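PDB 3M0G: farnesyl diphosphate synthase from Rhodobacter capsulatus, which probably condenses farnesyl diphosphate with isopentenyl diphosphate, using magnesium, to yield geranylgeranyl diphosphate for carotenoid synthesis. Local coordinates for residues B[8-13]-B[48-53]; B[35-40]-B[112-117]; B[64-69]-B[125-130]; B[70-75]-B[119-124]. All coordinates share one frame; numbering follows the deposited sequence.

Contact 1. Residues B[8-13]-B[48-53]. Unlike the reference sequence in segment 8-13: Ala13 (reference Gly).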
loop_
_atom_site.group_PDB
_atom_site.type_symbol
_atom_site.label_atom_id
_atom_site.label_comp_id
_atom_site.label_asym_id
_atom_site.label_seq_id
_atom_site.Cartn_x
_atom_site.Cartn_y
_atom_site.Cartn_z
ATOM N N LYS B 8 11.994 -25.499 -4.089
ATOM C CA LYS B 8 10.737 -26.221 -4.258
ATOM C C LYS B 8 9.938 -26.282 -2.952
ATOM O O LYS B 8 8.712 -26.128 -2.971
ATOM C CB LYS B 8 11.010 -27.637 -4.775
ATOM C CG LYS B 8 10.151 -28.068 -5.959
ATOM C CD LYS B 8 8.704 -28.362 -5.574
ATOM C CE LYS B 8 7.866 -28.678 -6.810
ATOM N NZ LYS B 8 6.407 -28.605 -6.521
ATOM N N GLU B 9 10.636 -26.502 -1.831
ATOM C CA GLU B 9 10.015 -26.508 -0.499
ATOM C C GLU B 9 9.375 -25.158 -0.162
ATOM O O GLU B 9 8.257 -25.112 0.364
ATOM C CB GLU B 9 11.029 -26.904 0.587
ATOM C CG GLU B 9 11.391 -28.385 0.603
ATOM C CD GLU B 9 12.555 -28.725 1.542
ATOM O OE1 GLU B 9 13.519 -29.383 1.072
ATOM O OE2 GLU B 9 12.511 -28.343 2.737
ATOM N N VAL B 10 10.086 -24.070 -0.482
ATOM C CA VAL B 10 9.589 -22.708 -0.270
ATOM C C VAL B 10 8.380 -22.405 -1.163
ATOM O O VAL B 10 7.384 -21.886 -0.673
ATOM C CB VAL B 10 10.708 -21.630 -0.440
ATOM C CG1 VAL B 10 10.125 -20.242 -0.687
ATOM C CG2 VAL B 10 11.623 -21.600 0.788
ATOM N N GLN B 11 8.463 -22.740 -2.452
ATOM C CA GLN B 11 7.316 -22.559 -3.363
ATOM C C GLN B 11 6.021 -23.213 -2.839
ATOM O O GLN B 11 4.969 -22.561 -2.767
ATOM C CB GLN B 11 7.640 -23.078 -4.767
ATOM C CG GLN B 11 8.590 -22.197 -5.548
ATOM C CD GLN B 11 9.359 -22.935 -6.634
ATOM O OE1 GLN B 11 9.306 -24.163 -6.747
ATOM N NE2 GLN B 11 10.084 -22.185 -7.433
ATOM N N ASP B 12 6.122 -24.482 -2.449
ATOM C CA ASP B 12 4.985 -25.274 -1.967
ATOM C C ASP B 12 4.401 -24.722 -0.671
ATOM O O ASP B 12 3.189 -24.737 -0.472
ATOM C CB ASP B 12 5.409 -26.721 -1.691
ATOM C CG ASP B 12 5.713 -27.516 -2.949
ATOM O OD1 ASP B 12 5.280 -27.152 -4.060
ATOM O OD2 ASP B 12 6.387 -28.551 -2.809
ATOM N N ALA B 13 5.281 -24.275 0.221
ATOM C CA ALA B 13 4.865 -23.754 1.507
ATOM C C ALA B 13 4.184 -22.411 1.297
ATOM O O ALA B 13 3.130 -22.157 1.878
ATOM C CB ALA B 13 6.053 -23.623 2.436
ATOM N N LEU B 48 14.307 -15.588 -0.417
ATOM C CA LEU B 48 15.301 -14.721 0.223
ATOM C C LEU B 48 14.957 -14.274 1.650
ATOM O O LEU B 48 15.861 -14.117 2.495
ATOM C CB LEU B 48 15.542 -13.476 -0.638
ATOM C CG LEU B 48 16.324 -13.628 -1.949
ATOM C CD1 LEU B 48 16.311 -12.270 -2.645
ATOM C CD2 LEU B 48 17.739 -14.042 -1.684
ATOM N N ALA B 49 13.669 -14.104 1.916
ATOM C CA ALA B 49 13.190 -13.727 3.235
ATOM C C ALA B 49 13.390 -14.899 4.168
ATOM O O ALA B 49 13.980 -14.763 5.246
ATOM C CB ALA B 49 11.705 -13.349 3.177
ATOM N N ILE B 50 12.905 -16.060 3.738
ATOM C CA ILE B 50 13.002 -17.280 4.556
ATOM C C ILE B 50 14.444 -17.729 4.780
ATOM O O ILE B 50 14.795 -18.297 5.850
ATOM C CB ILE B 50 12.174 -18.433 3.925
ATOM C CG1 ILE B 50 10.673 -18.137 4.078
ATOM C CG2 ILE B 50 12.526 -19.784 4.583
ATOM C CD1 ILE B 50 9.738 -18.907 3.120
ATOM N N GLU B 51 15.264 -17.540 3.746
ATOM C CA GLU B 51 16.635 -17.980 3.795
ATOM C C GLU B 51 17.474 -17.061 4.661
ATOM O O GLU B 51 18.356 -17.507 5.374
ATOM C CB GLU B 51 17.213 -18.104 2.392
ATOM C CG GLU B 51 16.542 -19.180 1.536
ATOM C CD GLU B 51 16.401 -20.519 2.229
ATOM O OE1 GLU B 51 17.429 -21.214 2.441
ATOM O OE2 GLU B 51 15.250 -20.891 2.557
ATOM N N SER B 52 17.173 -15.771 4.613
ATOM C CA SER B 52 17.910 -14.803 5.408
ATOM C C SER B 52 17.474 -14.867 6.863
ATOM O O SER B 52 18.257 -14.536 7.748
ATOM C CB SER B 52 17.742 -13.389 4.840
ATOM O OG SER B 52 16.392 -12.965 4.886
ATOM N N ALA B 53 16.237 -15.308 7.109
ATOM C CA ALA B 53 15.770 -15.550 8.477
ATOM C C ALA B 53 16.493 -16.758 9.050
ATOM O O ALA B 53 16.992 -16.714 10.181
ATOM C CB ALA B 53 14.257 -15.764 8.517
#
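Val10 and Ile50 make a small, buried, apolar helix-to-helix contact in the all-helical fold of the polyprenyl synthases, joining the N-terminal helix 3-23 to helix 44-55. The two backbones keep some distance, with Val10 CA and Ile50 CA 8.0 Å apart, and the gap is bridged by methyl groups. Both side chains reach toward each other and meet tip to tip: Ile50 sends out CD1, which sits before the fork of Val10. The reach of Ile50 follows from its extended chain, with CD1 anti to CA (chi2 160°). From Val10, the branch CG1 lies 4.1 Å from Ile50 CD1, so the valine presents both methyls to one carbon. Ile50 also rests on Ala67 of helix 60-81, which places the contact where three helices converge.

Glu51, one residue further on, adds a polar end to the same valine. Its chain is bent at chi2 (-49°), which brings the carboxylate back to the side of helix 3-23, where it crosses Val10 obliquely. Glu51 OE2 forms a salt bridge with Arg6, one turn before Val10 on helix 3-23, and the Glu51 side chain also packs on Thr276 and Leu277 of helix 275-285. The branch Val10 CG2 therefore touches two different neighbours, lying 4.0 Å from Ile50 CD1 and 4.1 Å from the oxygen Glu51 OE2.

Contact 2. Residues B[35-40]-B[112-117]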
loop_
_atom_site.group_PDB
_atom_site.type_symbol
_atom_site.label_atom_id
_atom_site.label_comp_id
_atom_site.label_asym_id
_atom_site.label_seq_id
_atom_site.Cartn_x
_atom_site.Cartn_y
_atom_site.Cartn_z
ATOM N N ALA B 35 -6.373 -13.739 -5.391
ATOM C CA ALA B 35 -5.943 -15.133 -5.274
ATOM C C ALA B 35 -5.221 -15.580 -6.550
ATOM O O ALA B 35 -4.149 -16.204 -6.491
ATOM C CB ALA B 35 -7.146 -16.038 -4.975
ATOM N N TYR B 36 -5.803 -15.223 -7.693
ATOM C CA TYR B 36 -5.250 -15.557 -9.022
ATOM C C TYR B 36 -3.877 -14.902 -9.226
ATOM O O TYR B 36 -2.944 -15.542 -9.699
ATOM C CB TYR B 36 -6.245 -15.114 -10.099
ATOM C CG TYR B 36 -5.875 -15.425 -11.531
ATOM C CD1 TYR B 36 -6.204 -16.658 -12.104
ATOM C CD2 TYR B 36 -5.235 -14.468 -12.334
ATOM C CE1 TYR B 36 -5.871 -16.946 -13.417
ATOM C CE2 TYR B 36 -4.898 -14.749 -13.656
ATOM C CZ TYR B 36 -5.223 -15.986 -14.186
ATOM O OH TYR B 36 -4.905 -16.268 -15.486
ATOM N N ALA B 37 -3.761 -13.633 -8.829
ATOM C CA ALA B 37 -2.528 -12.848 -9.027
ATOM C C ALA B 37 -1.391 -13.344 -8.158
ATOM O O ALA B 37 -0.232 -13.298 -8.558
ATOM C CB ALA B 37 -2.784 -11.394 -8.757
ATOM N N ALA B 38 -1.735 -13.843 -6.978
ATOM C CA ALA B 38 -0.750 -14.317 -6.018
ATOM C C ALA B 38 -0.389 -15.797 -6.158
ATOM O O ALA B 38 0.441 -16.290 -5.411
ATOM C CB ALA B 38 -1.231 -14.001 -4.594
ATOM N N GLN B 39 -1.007 -16.491 -7.118
ATOM C CA GLN B 39 -0.753 -17.909 -7.373
ATOM C C GLN B 39 0.521 -18.080 -8.196
ATOM O O GLN B 39 0.778 -17.305 -9.128
ATOM C CB GLN B 39 -1.932 -18.549 -8.129
ATOM C CG GLN B 39 -3.094 -19.006 -7.265
ATOM C CD GLN B 39 -4.407 -19.222 -8.043
ATOM O OE1 GLN B 39 -4.409 -19.461 -9.260
ATOM N NE2 GLN B 39 -5.523 -19.155 -7.331
ATOM N N GLY B 40 1.313 -19.090 -7.847
ATOM C CA GLY B 40 2.472 -19.485 -8.654
ATOM C C GLY B 40 3.655 -18.536 -8.592
ATOM O O GLY B 40 3.726 -17.682 -7.712
ATOM N N ASP B 112 -4.380 -2.909 -5.593
ATOM C CA ASP B 112 -4.504 -2.015 -4.443
ATOM C C ASP B 112 -4.621 -2.828 -3.141
ATOM O O ASP B 112 -3.946 -2.532 -2.145
ATOM C CB ASP B 112 -5.671 -1.041 -4.599
ATOM C CG ASP B 112 -5.393 0.081 -5.600
ATOM O OD1 ASP B 112 -4.234 0.298 -6.057
ATOM O OD2 ASP B 112 -6.363 0.769 -5.935
ATOM N N ALA B 113 -5.443 -3.878 -3.160
ATOM C CA ALA B 113 -5.685 -4.667 -1.952
ATOM C C ALA B 113 -4.556 -5.647 -1.685
ATOM O O ALA B 113 -4.341 -6.079 -0.544
ATOM C CB ALA B 113 -7.043 -5.379 -2.040
ATOM N N LEU B 114 -3.814 -6.017 -2.732
ATOM C CA LEU B 114 -2.671 -6.865 -2.507
ATOM C C LEU B 114 -1.552 -6.079 -1.825
ATOM O O LEU B 114 -0.819 -6.636 -1.027
ATOM C CB LEU B 114 -2.184 -7.518 -3.796
ATOM C CG LEU B 114 -2.995 -8.757 -4.195
ATOM C CD1 LEU B 114 -2.772 -9.019 -5.683
ATOM C CD2 LEU B 114 -2.590 -9.959 -3.350
ATOM N N GLN B 115 -1.438 -4.784 -2.128
ATOM C CA GLN B 115 -0.435 -3.948 -1.422
ATOM C C GLN B 115 -0.829 -3.742 0.040
ATOM O O GLN B 115 0.031 -3.773 0.939
ATOM C CB GLN B 115 -0.198 -2.599 -2.118
ATOM C CG GLN B 115 0.595 -1.642 -1.192
ATOM C CD GLN B 115 1.093 -0.372 -1.846
ATOM O OE1 GLN B 115 1.969 0.315 -1.289
ATOM N NE2 GLN B 115 0.557 -0.050 -3.015
ATOM N N THR B 116 -2.129 -3.573 0.272
ATOM C CA THR B 116 -2.681 -3.473 1.619
ATOM C C THR B 116 -2.485 -4.785 2.375
ATOM O O THR B 116 -2.143 -4.784 3.553
ATOM C CB THR B 116 -4.210 -3.134 1.595
ATOM O OG1 THR B 116 -4.438 -1.986 0.777
ATOM C CG2 THR B 116 -4.689 -2.819 2.999
ATOM N N LEU B 117 -2.709 -5.905 1.693
ATOM C CA LEU B 117 -2.474 -7.220 2.296
ATOM C C LEU B 117 -1.021 -7.410 2.746
ATOM O O LEU B 117 -0.781 -7.941 3.861
ATOM C CB LEU B 117 -2.895 -8.364 1.340
ATOM C CG LEU B 117 -2.940 -9.784 1.931
ATOM C CD1 LEU B 117 -3.989 -9.886 3.053
ATOM C CD2 LEU B 117 -3.283 -10.793 0.842
#
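Leu114 points its isobutyl fork from helix 104-121 at two successive alanines, Ala37 and Ala38, at the end of helix 29-37. The CB bonds of both alanines are directed at the leucine, and the leucine's CB bond is directed back at them. Each prong has its own partner: Leu114 CD1 meets Ala37 CB at 3.9 Å, and Leu114 CD2 lies more loosely against Ala38 CB at 4.4 Å. With CG anti to the carbonyl carbon (chi1 -81°) and the outer torsion extended (chi2 160°), the fork stands out from its helix and spreads over the neighbouring pair. The alanine methyls are short, yet the CA atoms of Ala38 and Leu114 are still 8.5 Å apart, so the leucine spans most of the gap.

Met34 of the same helix 29-37 and Tyr76 of helix 60-81 also lie on Leu114, Val98 and Val79 on Ala37, and Met18 and Ile22 of helix 3-23 on Ala38. A different side of helix 104-121 serves the dimer: Asp112 OD2 is hydrogen-bonded to His80 ND1 of the second subunit, and Ala113 packs on Val150 of that subunit.

Beyond Ala38, whose O accepts a hydrogen bond from Arg43 NH2, the chain leads into the Gly-Lys-Arg sequence that in relatives, and probably here, contributes to the isopentenyl diphosphate site. A leucine of helix 104-121 is thus packed on alanines at the end of helix 29-37, just before that sequence, within the all-alpha polyprenyl synthase fold.

Contact 3. Residues B[64-69]-B[125-130]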
loop_
_atom_site.group_PDB
_atom_site.type_symbol
_atom_site.label_atom_id
_atom_site.label_comp_id
_atom_site.label_asym_id
_atom_site.label_seq_id
_atom_site.Cartn_x
_atom_site.Cartn_y
_atom_site.Cartn_z
HETATM N N MSE B 64 7.389 -16.771 7.827
HETATM C CA MSE B 64 6.412 -16.883 6.729
HETATM C C MSE B 64 5.592 -15.609 6.412
HETATM O O MSE B 64 5.445 -15.250 5.222
HETATM C CB MSE B 64 5.483 -18.077 6.934
HETATM C CG MSE B 64 4.452 -18.228 5.834
HETATM SE SE MSE B 64 5.313 -18.661 4.143
HETATM C CE MSE B 64 5.981 -20.394 4.634
ATOM N N PRO B 65 5.050 -14.928 7.453
ATOM C CA PRO B 65 4.302 -13.706 7.142
ATOM C C PRO B 65 5.136 -12.673 6.380
ATOM O O PRO B 65 4.587 -11.934 5.580
ATOM C CB PRO B 65 3.902 -13.166 8.519
ATOM C CG PRO B 65 3.928 -14.384 9.410
ATOM C CD PRO B 65 5.052 -15.211 8.901
ATOM N N ALA B 66 6.443 -12.633 6.625
ATOM C CA ALA B 66 7.319 -11.721 5.891
ATOM C C ALA B 66 7.485 -12.163 4.435
ATOM O O ALA B 66 7.482 -11.330 3.519
ATOM C CB ALA B 66 8.669 -11.586 6.580
ATOM N N ALA B 67 7.610 -13.471 4.239
ATOM C CA ALA B 67 7.697 -14.074 2.912
ATOM C C ALA B 67 6.418 -13.819 2.148
ATOM O O ALA B 67 6.447 -13.493 0.964
ATOM C CB ALA B 67 7.939 -15.565 3.025
ATOM N N LEU B 68 5.292 -13.976 2.841
ATOM C CA LEU B 68 3.988 -13.713 2.257
ATOM C C LEU B 68 3.836 -12.249 1.860
ATOM O O LEU B 68 3.361 -11.931 0.760
ATOM C CB LEU B 68 2.880 -14.153 3.214
ATOM C CG LEU B 68 2.657 -15.668 3.264
ATOM C CD1 LEU B 68 1.456 -16.034 4.149
ATOM C CD2 LEU B 68 2.493 -16.233 1.853
ATOM N N ALA B 69 4.264 -11.352 2.743
ATOM C CA ALA B 69 4.146 -9.916 2.475
ATOM C C ALA B 69 4.885 -9.503 1.209
ATOM O O ALA B 69 4.338 -8.721 0.403
ATOM C CB ALA B 69 4.635 -9.090 3.673
ATOM N N PRO B 125 1.826 -11.095 14.736
ATOM C CA PRO B 125 2.694 -11.254 15.905
ATOM C C PRO B 125 3.565 -12.503 15.851
ATOM O O PRO B 125 4.576 -12.557 16.544
ATOM C CB PRO B 125 1.707 -11.348 17.076
ATOM C CG PRO B 125 0.404 -11.712 16.459
ATOM C CD PRO B 125 0.401 -11.075 15.120
ATOM N N VAL B 126 3.182 -13.479 15.020
ATOM C CA VAL B 126 4.031 -14.644 14.716
ATOM C C VAL B 126 5.439 -14.206 14.308
ATOM O O VAL B 126 6.415 -14.907 14.566
ATOM C CB VAL B 126 3.370 -15.523 13.610
ATOM C CG1 VAL B 126 4.402 -16.172 12.677
ATOM C CG2 VAL B 126 2.441 -16.574 14.240
ATOM N N LEU B 127 5.534 -13.038 13.669
ATOM C CA LEU B 127 6.809 -12.472 13.232
ATOM C C LEU B 127 7.753 -12.104 14.365
ATOM O O LEU B 127 8.962 -12.050 14.155
ATOM C CB LEU B 127 6.569 -11.208 12.382
ATOM C CG LEU B 127 6.037 -11.398 10.971
ATOM C CD1 LEU B 127 5.474 -10.082 10.461
ATOM C CD2 LEU B 127 7.130 -11.921 10.043
ATOM N N GLY B 128 7.206 -11.819 15.550
ATOM C CA GLY B 128 8.016 -11.404 16.696
ATOM C C GLY B 128 7.670 -10.059 17.315
ATOM O O GLY B 128 6.527 -9.587 17.216
ATOM N N SER B 129 8.658 -9.427 17.951
ATOM C CA SER B 129 8.423 -8.190 18.707
ATOM C C SER B 129 7.755 -7.130 17.842
ATOM O O SER B 129 7.941 -7.125 16.622
ATOM C CB SER B 129 9.727 -7.657 19.324
ATOM O OG SER B 129 10.551 -7.012 18.366
ATOM N N ALA B 130 6.954 -6.265 18.463
ATOM C CA ALA B 130 6.381 -5.099 17.766
ATOM C C ALA B 130 7.461 -4.208 17.136
ATOM O O ALA B 130 7.238 -3.589 16.064
ATOM C CB ALA B 130 5.517 -4.277 18.727
#
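Leu127 and Val126, on a short 3-10 turn after helix 104-121, pack on Pro65 and Ala66 of helix 60-81. Apolar contacts do the work across the gap. Pro65 and Leu127 run antiparallel alongside each other, with Pro65 CB 3.7 Å from Leu127 CG. Val126 comes across the proline ring at about a right angle, its CG1 3.8 Å from Pro65 CG. The leucine's CG stands anti to its carbonyl carbon (chi1 -73°), which swings the fork in towards helix 60-81. There Leu127 CD2 lies 3.8 Å from Ala66 CB and also closes on the backbone, 3.6 Å from Ala66 N. That nitrogen has no bond to the preceding turn, for helix 60-81 is kinked at Pro65, and a methyl group is what it meets from the loop. With an alanine here in place of Leu127, a gap would probably open over Pro65 CB and Ala66 would lose the touch of CD2, keeping Leu136 as a remaining neighbour.

Polar bonds hold the loop itself in shape. Gly128 N bonds to Pro125 O at 2.9 Å, closing the 3-10 turn, and Asp124 OD1 takes the amide of Val126. Gly128 adopts angles that a CB would not tolerate and turns the chain away, its carbonyl oxygen taken by Arg133.

Helix 130-144 lies close by, with Leu136 against both Leu127 and Ala66. Ser129 is the N-cap of that helix, its OG accepting from Asn132 N. A 3-10 turn in the link between helices 104-121 and 130-144, leading into an N-capped helix, thus packs on the proline-kinked helix 60-81 of the polyprenyl synthase bundle.

Contact 4. Residues B[70-75]-B[119-124]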
loop_
_atom_site.group_PDB
_atom_site.type_symbol
_atom_site.label_atom_id
_atom_site.label_comp_id
_atom_site.label_asym_id
_atom_site.label_seq_id
_atom_site.Cartn_x
_atom_site.Cartn_y
_atom_site.Cartn_z
ATOM N N VAL B 70 6.123 -9.984 1.042
ATOM C CA VAL B 70 6.911 -9.622 -0.135
ATOM C C VAL B 70 6.355 -10.223 -1.417
ATOM O O VAL B 70 6.403 -9.581 -2.457
ATOM C CB VAL B 70 8.483 -9.831 0.023
ATOM C CG1 VAL B 70 8.903 -11.297 -0.011
ATOM C CG2 VAL B 70 9.254 -9.042 -1.016
ATOM N N GLU B 71 5.819 -11.442 -1.336
ATOM C CA GLU B 71 5.155 -12.040 -2.497
ATOM C C GLU B 71 3.857 -11.307 -2.842
ATOM O O GLU B 71 3.541 -11.080 -4.020
ATOM C CB GLU B 71 4.903 -13.522 -2.265
ATOM C CG GLU B 71 6.152 -14.369 -2.332
ATOM C CD GLU B 71 6.794 -14.364 -3.724
ATOM O OE1 GLU B 71 6.064 -14.529 -4.724
ATOM O OE2 GLU B 71 8.031 -14.198 -3.803
ATOM N N ALA B 72 3.111 -10.923 -1.807
ATOM C CA ALA B 72 1.932 -10.076 -1.990
ATOM C C ALA B 72 2.273 -8.755 -2.670
ATOM O O ALA B 72 1.580 -8.332 -3.593
ATOM C CB ALA B 72 1.240 -9.823 -0.654
ATOM N N LEU B 73 3.333 -8.092 -2.199
ATOM C CA LEU B 73 3.732 -6.804 -2.740
ATOM C C LEU B 73 4.169 -7.006 -4.208
ATOM O O LEU B 73 3.814 -6.211 -5.085
ATOM C CB LEU B 73 4.844 -6.158 -1.866
ATOM C CG LEU B 73 5.136 -4.634 -1.854
ATOM C CD1 LEU B 73 5.479 -4.118 -3.233
ATOM C CD2 LEU B 73 3.978 -3.793 -1.247
ATOM N N HIS B 74 4.920 -8.069 -4.471
ATOM C CA HIS B 74 5.381 -8.346 -5.842
ATOM C C HIS B 74 4.189 -8.585 -6.756
ATOM O O HIS B 74 4.139 -8.059 -7.890
ATOM C CB HIS B 74 6.320 -9.548 -5.868
ATOM C CG HIS B 74 6.867 -9.853 -7.226
ATOM N ND1 HIS B 74 6.720 -11.084 -7.831
ATOM C CD2 HIS B 74 7.567 -9.092 -8.093
ATOM C CE1 HIS B 74 7.308 -11.064 -9.013
ATOM N NE2 HIS B 74 7.819 -9.862 -9.203
ATOM N N ALA B 75 3.214 -9.345 -6.245
ATOM C CA ALA B 75 2.043 -9.743 -7.038
ATOM C C ALA B 75 1.272 -8.517 -7.482
ATOM O O ALA B 75 0.880 -8.400 -8.644
ATOM C CB ALA B 75 1.145 -10.657 -6.249
ATOM N N PHE B 119 1.227 -5.198 3.715
ATOM C CA PHE B 119 1.420 -4.442 4.974
ATOM C C PHE B 119 0.739 -5.059 6.199
ATOM O O PHE B 119 1.285 -5.004 7.325
ATOM C CB PHE B 119 1.085 -2.948 4.777
ATOM C CG PHE B 119 2.174 -2.195 4.052
ATOM C CD1 PHE B 119 3.385 -1.912 4.697
ATOM C CD2 PHE B 119 2.016 -1.819 2.725
ATOM C CE1 PHE B 119 4.415 -1.255 4.031
ATOM C CE2 PHE B 119 3.048 -1.142 2.030
ATOM C CZ PHE B 119 4.235 -0.842 2.696
ATOM N N GLU B 120 -0.423 -5.674 5.982
ATOM C CA GLU B 120 -1.195 -6.269 7.068
ATOM C C GLU B 120 -0.406 -7.462 7.592
ATOM O O GLU B 120 -0.257 -7.663 8.795
ATOM C CB GLU B 120 -2.562 -6.732 6.557
ATOM C CG GLU B 120 -3.452 -7.370 7.633
ATOM C CD GLU B 120 -4.936 -7.358 7.264
ATOM O OE1 GLU B 120 -5.350 -8.125 6.361
ATOM O OE2 GLU B 120 -5.696 -6.596 7.894
ATOM N N LEU B 121 0.100 -8.244 6.651
ATOM C CA LEU B 121 0.954 -9.394 6.931
ATOM C C LEU B 121 2.160 -9.075 7.802
ATOM O O LEU B 121 2.548 -9.890 8.619
ATOM C CB LEU B 121 1.411 -10.016 5.612
ATOM C CG LEU B 121 0.241 -10.687 4.906
ATOM C CD1 LEU B 121 0.626 -11.044 3.489
ATOM C CD2 LEU B 121 -0.144 -11.899 5.702
ATOM N N CYS B 122 2.768 -7.919 7.583
ATOM C CA CYS B 122 3.886 -7.422 8.414
ATOM C C CYS B 122 3.558 -7.218 9.897
ATOM O O CYS B 122 4.464 -7.009 10.713
ATOM C CB CYS B 122 4.425 -6.114 7.825
ATOM S SG CYS B 122 5.350 -6.363 6.250
ATOM N N THR B 123 2.274 -7.266 10.239
ATOM C CA THR B 123 1.818 -6.961 11.595
ATOM C C THR B 123 1.559 -8.214 12.409
ATOM O O THR B 123 1.349 -8.131 13.612
ATOM C CB THR B 123 0.514 -6.139 11.621
ATOM O OG1 THR B 123 -0.560 -6.921 11.093
ATOM C CG2 THR B 123 0.637 -4.815 10.841
ATOM N N ASP B 124 1.540 -9.361 11.737
ATOM C CA ASP B 124 1.333 -10.668 12.366
ATOM C C ASP B 124 2.332 -10.910 13.491
ATOM O O ASP B 124 3.544 -10.957 13.233
ATOM C CB ASP B 124 1.479 -11.770 11.301
ATOM C CG ASP B 124 0.942 -13.119 11.760
ATOM O OD1 ASP B 124 1.180 -13.499 12.913
ATOM O OD2 ASP B 124 0.285 -13.814 10.957
#
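Two neighbouring core helices of the polyprenyl synthase bundle meet where Ala72 and Leu73 of helix 60-81 face Leu121 and Phe119 near the end of helix 104-121. The touch is made at two points. Leu73 CD2 approaches the phenyl ring obliquely, 4.3 Å from Phe119 CE2. The leucine's CG lies nearly opposite the backbone N (chi1 -158°), which sends the fork toward Phe119, with CD2 the branch that touches. The second touch is Ala72 CB, 4.4 Å from Leu121 CD1, and Leu121 extends on to Leu68 and Ala69.

The Phe119 ring has a second role: it stacks on Phe119 of the second subunit, so the core contact runs into the dimer interface. From Leu121 to Asp124 the chain makes a type I turn, whose own bond, Asp124 N to Leu121 O, is weak at 3.3 Å. On another side of helix 60-81, Glu71 joins it to helix 44-55 through a bond to Ala46 N and also forms a salt bridge to Arg43.

Being wholly apolar and rather loose, the pairing carries no directional bond; shape and exclusion of water probably hold these helices together here.

How the contacts relate
All four contacts join helices or turns by apolar packing and are buried, exposed Val126 of contact 3 being the exception. Contact 4 lies nearest the centre of the chain, about 11 Å from contact centre to chain centre, and contact 3 farthest, about 17 Å. Contacts 2 and 4 share helix 104-121, touch directly (Gln115 on Leu73) and both reach the second subunit, as contact 3 does through Ala130. Contacts 3 and 4 share helix 60-81, contact 4 being nested within the loop that contact 3 closes. Contact 1, untouched by the second subunit, meets contact 3 through Ile50 and Ala67. It alone brings a charged carboxylate against a methyl; contact 3 alone presses on a backbone nitrogen, and contact 4 alone uses an aromatic ring.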